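Local coordinates for amine oxidase domain-containing protein (Pyrococcus furiosus, PDB 3NRN), which binds adenosine monophosphate in a nucleotide pocket and is probably an oxidoreductase of the flavin-containing amine oxidase family, its substrate unknown, at residues A[117-122]-A[175-180]; A[59-64]-A[77-82]; A[274-279]-A[339-344]. All coordinates share one frame; numbering follows the deposited sequence.

Contact 1 (A[117-122]-A[175-180])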
loop_
_atom_site.group_PDB
_atom_site.type_symbol
_atom_site.label_atom_id
_atom_site.label_comp_id
_atom_site.label_asym_id
_atom_site.label_seq_id
_atom_site.Cartn_x
_atom_site.Cartn_y
_atom_site.Cartn_z
ATOM N N GLU A 117 9.952 -1.276 24.658
ATOM C CA GLU A 117 10.999 -2.174 24.183
ATOM C C GLU A 117 11.167 -2.087 22.672
ATOM O O GLU A 117 12.288 -2.102 22.160
ATOM C CB GLU A 117 10.671 -3.609 24.583
ATOM C CG GLU A 117 10.877 -3.897 26.055
ATOM C CD GLU A 117 9.828 -4.832 26.613
ATOM O OE1 GLU A 117 8.717 -4.351 26.936
ATOM O OE2 GLU A 117 10.110 -6.046 26.718
ATOM N N ILE A 118 10.047 -2.010 21.960
ATOM C CA ILE A 118 10.080 -1.901 20.508
ATOM C C ILE A 118 10.683 -0.547 20.166
ATOM O O ILE A 118 11.282 -0.368 19.103
ATOM C CB ILE A 118 8.665 -1.997 19.902
ATOM C CG1 ILE A 118 8.066 -3.372 20.209
ATOM C CG2 ILE A 118 8.727 -1.772 18.392
ATOM C CD1 ILE A 118 6.676 -3.566 19.662
ATOM N N ARG A 119 10.515 0.405 21.081
ATOM C CA ARG A 119 11.057 1.750 20.916
ATOM C C ARG A 119 12.577 1.634 20.978
ATOM O O ARG A 119 13.292 2.272 20.205
ATOM C CB ARG A 119 10.569 2.664 22.046
ATOM C CG ARG A 119 11.052 4.105 21.942
ATOM C CD ARG A 119 10.153 4.935 21.037
ATOM N NE ARG A 119 8.886 5.255 21.690
ATOM C CZ ARG A 119 7.891 5.922 21.112
ATOM N NH1 ARG A 119 8.006 6.343 19.860
ATOM N NH2 ARG A 119 6.781 6.177 21.793
HETATM N N MSE A 120 13.051 0.806 21.907
HETATM C CA MSE A 120 14.477 0.564 22.106
HETATM C C MSE A 120 15.056 -0.275 20.974
HETATM O O MSE A 120 16.183 -0.766 21.071
HETATM C CB MSE A 120 14.714 -0.173 23.429
HETATM C CG MSE A 120 14.412 0.630 24.682
HETATM SE SE MSE A 120 15.545 2.006 24.927
HETATM C CE MSE A 120 14.533 3.382 24.367
ATOM N N ASN A 121 14.278 -0.450 19.910
ATOM C CA ASN A 121 14.714 -1.234 18.760
ATOM C C ASN A 121 14.736 -2.729 19.076
ATOM O O ASN A 121 14.891 -3.554 18.178
ATOM C CB ASN A 121 16.108 -0.782 18.316
ATOM C CG ASN A 121 17.153 -1.878 18.461
ATOM O OD1 ASN A 121 17.199 -2.817 17.664
ATOM N ND2 ASN A 121 17.989 -1.769 19.490
ATOM N N LYS A 122 14.582 -3.076 20.348
ATOM C CA LYS A 122 14.596 -4.476 20.753
ATOM C C LYS A 122 13.376 -5.236 20.246
ATOM O O LYS A 122 12.256 -5.017 20.704
ATOM C CB LYS A 122 14.704 -4.585 22.279
ATOM C CG LYS A 122 16.110 -4.302 22.798
ATOM C CD LYS A 122 16.225 -4.426 24.311
ATOM C CE LYS A 122 15.624 -3.227 25.027
ATOM N NZ LYS A 122 15.851 -3.303 26.497
ATOM N N ALA A 175 5.053 2.348 13.302
ATOM C CA ALA A 175 4.005 3.232 13.812
ATOM C C ALA A 175 4.553 4.178 14.883
ATOM O O ALA A 175 4.142 5.339 14.972
ATOM C CB ALA A 175 2.850 2.410 14.377
ATOM N N LEU A 176 5.484 3.684 15.694
ATOM C CA LEU A 176 6.078 4.516 16.742
ATOM C C LEU A 176 6.974 5.579 16.109
ATOM O O LEU A 176 7.005 6.730 16.547
ATOM C CB LEU A 176 6.908 3.661 17.709
ATOM C CG LEU A 176 6.188 2.549 18.483
ATOM C CD1 LEU A 176 7.179 1.823 19.381
ATOM C CD2 LEU A 176 5.057 3.142 19.306
ATOM N N ARG A 177 7.694 5.188 15.064
ATOM C CA ARG A 177 8.599 6.102 14.381
ATOM C C ARG A 177 7.910 7.134 13.505
ATOM O O ARG A 177 8.163 8.330 13.642
ATOM C CB ARG A 177 9.587 5.322 13.510
ATOM C CG ARG A 177 10.456 4.351 14.274
ATOM C CD ARG A 177 11.877 4.857 14.421
ATOM N NE ARG A 177 12.610 4.077 15.415
ATOM C CZ ARG A 177 12.392 4.148 16.725
ATOM N NH1 ARG A 177 11.463 4.968 17.205
ATOM N NH2 ARG A 177 13.093 3.388 17.557
ATOM N N TRP A 178 7.034 6.671 12.614
ATOM C CA TRP A 178 6.376 7.565 11.670
ATOM C C TRP A 178 4.951 7.966 11.977
ATOM O O TRP A 178 4.343 8.713 11.212
ATOM C CB TRP A 178 6.444 6.962 10.267
ATOM C CG TRP A 178 7.827 6.538 9.893
ATOM C CD1 TRP A 178 8.984 7.254 10.071
ATOM C CD2 TRP A 178 8.200 5.332 9.233
ATOM N NE1 TRP A 178 10.055 6.562 9.553
ATOM C CE2 TRP A 178 9.601 5.379 9.032
ATOM C CE3 TRP A 178 7.487 4.207 8.784
ATOM C CZ2 TRP A 178 10.300 4.345 8.402
ATOM C CZ3 TRP A 178 8.188 3.177 8.158
ATOM C CH2 TRP A 178 9.579 3.255 7.974
ATOM N N GLY A 179 4.408 7.462 13.083
ATOM C CA GLY A 179 3.059 7.833 13.465
ATOM C C GLY A 179 1.912 7.240 12.675
ATOM O O GLY A 179 2.038 6.166 12.086
ATOM N N GLY A 180 0.787 7.958 12.679
ATOM C CA GLY A 180 -0.414 7.522 11.990
ATOM C C GLY A 180 -0.496 7.930 10.534
ATOM O O GLY A 180 0.431 8.542 10.008
#
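Arg119 and Arg177 meet where two helices, 115-119 and 165-178, come together close to their C-terminal ends, with Leu176 against the Arg119 guanidinium. The side chain of Arg119 lies over this second helix. CG is anti to the backbone N (chi1 -178°), and with further bends at chi2 and chi3 the guanidinium ends up across Leu176; CD2 of Leu176 lies 4.1 Å above the guanidinium plane of Arg119, displaced toward its rim. On the other branch, Leu176 CD1 comes 4.0 Å from Ile118 CG2, the two side chains crossing at about a right angle. Ile118 also packs on Ile172 and Arg173, earlier in helix 165-178.

Arg177 reaches across to the last helical residue of 115-119. The two guanidiniums are nearly parallel, their planes 23° apart, although both carry positive charge: NH1 of Arg119 stays 4.6 Å from NH1 of Arg177. A cation at a helix C-terminus would be expected to suit the helix dipole. The bond that puts it there runs from Arg177 NH2 to Arg119 O, 2.9 Å, rather bent at 137°, with the oxygen at the edge of the guanidinium and in its plane.

Contact 2 (A[59-64]-A[77-82])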
loop_
_atom_site.group_PDB
_atom_site.type_symbol
_atom_site.label_atom_id
_atom_site.label_comp_id
_atom_site.label_asym_id
_atom_site.label_seq_id
_atom_site.Cartn_x
_atom_site.Cartn_y
_atom_site.Cartn_z
ATOM N N HIS A 59 1.504 6.150 6.912
ATOM C CA HIS A 59 2.198 6.958 7.908
ATOM C C HIS A 59 2.171 8.441 7.565
ATOM O O HIS A 59 3.014 9.210 8.020
ATOM C CB HIS A 59 3.638 6.453 8.063
ATOM C CG HIS A 59 3.721 5.035 8.539
ATOM N ND1 HIS A 59 3.376 4.662 9.821
ATOM C CD2 HIS A 59 4.047 3.892 7.888
ATOM C CE1 HIS A 59 3.483 3.349 9.938
ATOM N NE2 HIS A 59 3.888 2.859 8.779
ATOM N N GLY A 60 1.195 8.828 6.750
ATOM C CA GLY A 60 1.038 10.218 6.363
ATOM C C GLY A 60 2.253 10.962 5.835
ATOM O O GLY A 60 2.938 10.519 4.908
ATOM N N GLU A 61 2.511 12.109 6.447
ATOM C CA GLU A 61 3.605 12.998 6.064
ATOM C C GLU A 61 4.962 12.551 6.574
ATOM O O GLU A 61 5.992 13.103 6.182
ATOM C CB GLU A 61 3.352 14.396 6.637
ATOM C CG GLU A 61 1.883 14.749 6.866
ATOM C CD GLU A 61 1.701 15.991 7.736
ATOM O OE1 GLU A 61 0.537 16.320 8.061
ATOM O OE2 GLU A 61 2.716 16.638 8.094
ATOM N N ASP A 62 4.956 11.541 7.435
ATOM C CA ASP A 62 6.173 11.084 8.089
ATOM C C ASP A 62 6.893 9.837 7.607
ATOM O O ASP A 62 8.029 9.594 8.014
ATOM C CB ASP A 62 5.861 10.913 9.574
ATOM C CG ASP A 62 5.051 12.067 10.124
ATOM O OD1 ASP A 62 5.547 13.212 10.068
ATOM O OD2 ASP A 62 3.923 11.828 10.599
ATOM N N GLY A 63 6.256 9.048 6.752
ATOM C CA GLY A 63 6.887 7.818 6.320
ATOM C C GLY A 63 7.771 7.862 5.091
ATOM O O GLY A 63 8.072 8.929 4.559
ATOM N N PRO A 64 8.204 6.685 4.618
ATOM C CA PRO A 64 9.067 6.552 3.440
ATOM C C PRO A 64 8.469 7.189 2.178
ATOM O O PRO A 64 9.181 7.846 1.413
ATOM C CB PRO A 64 9.230 5.033 3.295
ATOM C CG PRO A 64 9.018 4.517 4.687
ATOM C CD PRO A 64 7.876 5.363 5.183
ATOM N N GLU A 77 -0.043 17.569 -1.188
ATOM C CA GLU A 77 -0.518 17.903 0.147
ATOM C C GLU A 77 -1.046 16.695 0.884
ATOM O O GLU A 77 -2.097 16.147 0.539
ATOM C CB GLU A 77 -1.607 18.973 0.100
ATOM C CG GLU A 77 -2.240 19.220 1.463
ATOM C CD GLU A 77 -2.993 20.529 1.538
ATOM O OE1 GLU A 77 -3.850 20.772 0.663
ATOM O OE2 GLU A 77 -2.728 21.312 2.475
ATOM N N ILE A 78 -0.300 16.301 1.912
ATOM C CA ILE A 78 -0.634 15.160 2.750
ATOM C C ILE A 78 -0.848 15.676 4.168
ATOM O O ILE A 78 0.041 16.305 4.734
ATOM C CB ILE A 78 0.528 14.158 2.789
ATOM C CG1 ILE A 78 0.861 13.690 1.374
ATOM C CG2 ILE A 78 0.168 12.976 3.688
ATOM C CD1 ILE A 78 2.167 12.921 1.286
ATOM N N VAL A 79 -2.010 15.397 4.751
ATOM C CA VAL A 79 -2.285 15.858 6.108
ATOM C C VAL A 79 -2.559 14.696 7.060
ATOM O O VAL A 79 -3.507 13.932 6.858
ATOM C CB VAL A 79 -3.504 16.815 6.141
ATOM C CG1 VAL A 79 -3.786 17.252 7.577
ATOM C CG2 VAL A 79 -3.245 18.023 5.243
ATOM N N ASN A 80 -1.731 14.567 8.096
ATOM C CA ASN A 80 -1.904 13.504 9.078
ATOM C C ASN A 80 -3.279 13.549 9.727
ATOM O O ASN A 80 -3.831 14.622 9.962
ATOM C CB ASN A 80 -0.842 13.594 10.179
ATOM C CG ASN A 80 0.526 13.138 9.713
ATOM O OD1 ASN A 80 0.647 12.370 8.754
ATOM N ND2 ASN A 80 1.568 13.595 10.407
ATOM N N SER A 81 -3.816 12.367 10.019
ATOM C CA SER A 81 -5.121 12.220 10.657
ATOM C C SER A 81 -5.125 12.847 12.055
ATOM O O SER A 81 -4.217 12.571 12.841
ATOM C CB SER A 81 -5.464 10.733 10.781
ATOM O OG SER A 81 -5.516 10.105 9.515
ATOM N N ASN A 82 -6.142 13.668 12.354
ATOM C CA ASN A 82 -6.288 14.328 13.662
ATOM C C ASN A 82 -5.841 13.304 14.698
ATOM O O ASN A 82 -4.652 13.238 15.015
ATOM C CB ASN A 82 -7.750 14.741 13.910
ATOM C CG ASN A 82 -8.264 15.748 12.898
ATOM O OD1 ASN A 82 -8.355 15.461 11.708
ATOM N ND2 ASN A 82 -8.613 16.941 13.376
#
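Asn80 N gives its hydrogen to Glu61 OE1 at 2.9 Å, and the bond is nearly straight (169°), meeting the carboxylate on its anti side. The favour is returned: the backbone N of Glu61 donates to Asn80 OD1 at 3.0 Å, also close to straight. Each residue therefore uses its side chain to take up the other's backbone N-H, and the two side chains end up lying over one another, the Glu61 carboxylate and the Asn80 amide stacked with planes only 19° apart. For Glu61 this is a close fit. Chi1 of Glu61, -27°, is well off a staggered value and sets Glu61 CG 3.2 Å from Ile78 O, while the chain runs on extended to the carboxylate.

The other end of the Asn80 amide is held as well. Asn80 ND2 donates to Asp62 OD2 at 3.0 Å, on the syn side of that carboxylate but tilted out of its plane, a more bent bond than the other two. One asparagine side chain thus links to two successive residues of 59-64. Beside these bonds the contact turns apolar: Ile78 CG2 rests on the backbone, 3.6 Å from Gly60 C.

The shape being gripped is a type II' beta turn, His59 to Asp62, closed by Asp62 N bonding to His59 O, with Gly60 at the positive phi such a turn has at its second position. Strand 78-80 is an outermost strand of a three-stranded antiparallel sheet, its backbone paired through Val79 and Leu183 with strand 182-184. On the edge turned from that neighbour a turn, through Glu61 OE1, takes the N-H of Asn80, while the Asn80 side chain bonds back to the turn: an edge strand met by a beta turn that leads into helix 64-72.

Contact 3 (A[274-279]-A[339-344])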
loop_
_atom_site.group_PDB
_atom_site.type_symbol
_atom_site.label_atom_id
_atom_site.label_comp_id
_atom_site.label_asym_id
_atom_site.label_seq_id
_atom_site.Cartn_x
_atom_site.Cartn_y
_atom_site.Cartn_z
ATOM N N LEU A 274 -19.000 4.147 0.244
ATOM C CA LEU A 274 -20.318 4.530 0.748
ATOM C C LEU A 274 -20.591 6.031 0.677
ATOM O O LEU A 274 -19.789 6.838 1.143
ATOM C CB LEU A 274 -20.453 4.060 2.203
ATOM C CG LEU A 274 -21.804 4.189 2.911
ATOM C CD1 LEU A 274 -22.775 3.160 2.349
ATOM C CD2 LEU A 274 -21.618 3.970 4.409
ATOM N N ALA A 275 -21.731 6.398 0.101
ATOM C CA ALA A 275 -22.110 7.807 -0.019
ATOM C C ALA A 275 -23.078 8.191 1.097
ATOM O O ALA A 275 -24.280 7.945 1.000
ATOM C CB ALA A 275 -22.752 8.060 -1.378
ATOM N N VAL A 276 -22.545 8.789 2.156
ATOM C CA VAL A 276 -23.360 9.202 3.289
ATOM C C VAL A 276 -23.779 10.667 3.144
ATOM O O VAL A 276 -22.942 11.555 2.970
ATOM C CB VAL A 276 -22.600 9.009 4.628
ATOM C CG1 VAL A 276 -22.096 7.573 4.740
ATOM C CG2 VAL A 276 -21.438 9.975 4.718
ATOM N N PRO A 277 -25.093 10.931 3.194
ATOM C CA PRO A 277 -25.619 12.293 3.068
ATOM C C PRO A 277 -25.229 13.195 4.235
ATOM O O PRO A 277 -25.207 12.759 5.387
ATOM C CB PRO A 277 -27.129 12.074 3.001
ATOM C CG PRO A 277 -27.252 10.710 2.394
ATOM C CD PRO A 277 -26.183 9.943 3.124
ATOM N N GLY A 278 -24.908 14.450 3.934
ATOM C CA GLY A 278 -24.569 15.382 4.993
ATOM C C GLY A 278 -23.117 15.777 5.174
ATOM O O GLY A 278 -22.320 15.748 4.238
ATOM N N GLU A 279 -22.791 16.152 6.407
ATOM C CA GLU A 279 -21.452 16.589 6.783
ATOM C C GLU A 279 -20.550 15.424 7.179
ATOM O O GLU A 279 -21.031 14.341 7.510
ATOM C CB GLU A 279 -21.549 17.574 7.953
ATOM C CG GLU A 279 -22.311 18.849 7.634
ATOM C CD GLU A 279 -21.605 19.706 6.603
ATOM O OE1 GLU A 279 -20.483 20.179 6.890
ATOM O OE2 GLU A 279 -22.171 19.908 5.507
ATOM N N GLU A 339 -25.735 -0.634 9.461
ATOM C CA GLU A 339 -25.896 -0.546 10.904
ATOM C C GLU A 339 -25.123 0.638 11.484
ATOM O O GLU A 339 -25.584 1.285 12.421
ATOM C CB GLU A 339 -25.430 -1.852 11.555
ATOM C CG GLU A 339 -25.470 -1.866 13.078
ATOM C CD GLU A 339 -26.808 -1.411 13.645
ATOM O OE1 GLU A 339 -27.859 -1.819 13.103
ATOM O OE2 GLU A 339 -26.807 -0.653 14.639
ATOM N N ILE A 340 -23.950 0.924 10.920
ATOM C CA ILE A 340 -23.118 2.029 11.395
ATOM C C ILE A 340 -23.577 3.351 10.798
ATOM O O ILE A 340 -23.593 4.376 11.482
ATOM C CB ILE A 340 -21.629 1.821 11.029
ATOM C CG1 ILE A 340 -21.123 0.509 11.630
ATOM C CG2 ILE A 340 -20.796 2.989 11.542
ATOM C CD1 ILE A 340 -19.698 0.163 11.242
ATOM N N PHE A 341 -23.936 3.311 9.516
ATOM C CA PHE A 341 -24.408 4.480 8.775
ATOM C C PHE A 341 -25.791 4.188 8.193
ATOM O O PHE A 341 -25.910 3.752 7.047
ATOM C CB PHE A 341 -23.454 4.810 7.626
ATOM C CG PHE A 341 -22.084 5.223 8.067
ATOM C CD1 PHE A 341 -21.869 6.477 8.634
ATOM C CD2 PHE A 341 -21.002 4.365 7.904
ATOM C CE1 PHE A 341 -20.596 6.870 9.030
ATOM C CE2 PHE A 341 -19.725 4.748 8.297
ATOM C CZ PHE A 341 -19.520 6.005 8.861
ATOM N N PRO A 342 -26.854 4.431 8.977
ATOM C CA PRO A 342 -28.230 4.192 8.536
ATOM C C PRO A 342 -28.597 4.899 7.233
ATOM O O PRO A 342 -29.269 4.325 6.375
ATOM C CB PRO A 342 -29.059 4.692 9.717
ATOM C CG PRO A 342 -28.176 4.386 10.888
ATOM C CD PRO A 342 -26.828 4.861 10.387
ATOM N N GLU A 343 -28.146 6.141 7.083
ATOM C CA GLU A 343 -28.456 6.924 5.890
ATOM C C GLU A 343 -27.508 6.690 4.719
ATOM O O GLU A 343 -27.680 7.278 3.651
ATOM C CB GLU A 343 -28.470 8.415 6.237
ATOM C CG GLU A 343 -29.328 8.759 7.446
ATOM C CD GLU A 343 -30.740 8.214 7.334
ATOM O OE1 GLU A 343 -31.475 8.626 6.408
ATOM O OE2 GLU A 343 -31.115 7.366 8.173
ATOM N N GLY A 344 -26.515 5.828 4.910
ATOM C CA GLY A 344 -25.561 5.563 3.844
ATOM C C GLY A 344 -26.105 4.794 2.655
ATOM O O GLY A 344 -26.859 3.837 2.817
#
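With Leu274 CG anti to the backbone N (chi1 -173°) and Phe341 CG anti to its own carbonyl carbon (chi1 -65°), the two CG atoms are set so that a Leu274 methyl and the Phe341 ring meet beyond them. Leu274 CD2 lies 3.6 Å from Phe341 CD2 and also touches CB and CG of Phe341. Two residues on, Val276 CG1 comes in on the same side of the ring plane, beside Phe341 CD1 at 4.1 Å. Both methyls approach the ring obliquely, while Ile340 CG2, from the residue before Phe341, lies over part of the opposite face.

The remaining Leu274 branch serves the backbone: CD1 packs 3.7 Å from Gly344 C. Gly344 is also where the CA atoms of the two segments come nearest, 4.3 Å from Gly344 CA to Val276 CA. It ends a type I beta turn begun at Phe341, closed by Gly344 N bonding to Phe341 O. At the far end, Pro277 CD presses on Glu343 O at 3.1 Å. No hydrogen bond joins the two segments; backbone pairing starts one residue later, between Ala275 and Glu345.

This turn takes the chain from helix 326-340 into strand 345-351, the edge of the seven-strand mixed sheet. Strand 269-277 lies between 345-351 and 312-320 and is antiparallel to both, making 312-320, the helix and 345-351 a beta-alpha-beta crossover that skips one strand.

Contacts 1 and 2 are neighbours, with centres 16 Å apart, and they touch through the end of helix 165-178. Gly179 O, just past that helix, lies 3.0 Å from His59 ND1, probably a hydrogen bond. Trp178 meets the His59 ring edge-to-face, and its CH2 packs 3.6 Å from Pro64 CG. Contact 2 thus connects the helical region of contact 1 with the small antiparallel sheet. Contact 3 stands apart at the edge of the larger mixed sheet, its nearest atoms about 13 Å from contact 2 and about 19 Å from contact 1. All three lie away from the pocket that holds adenosine monophosphate, where Glu30, Arg38 and Val212 bind the nucleotide.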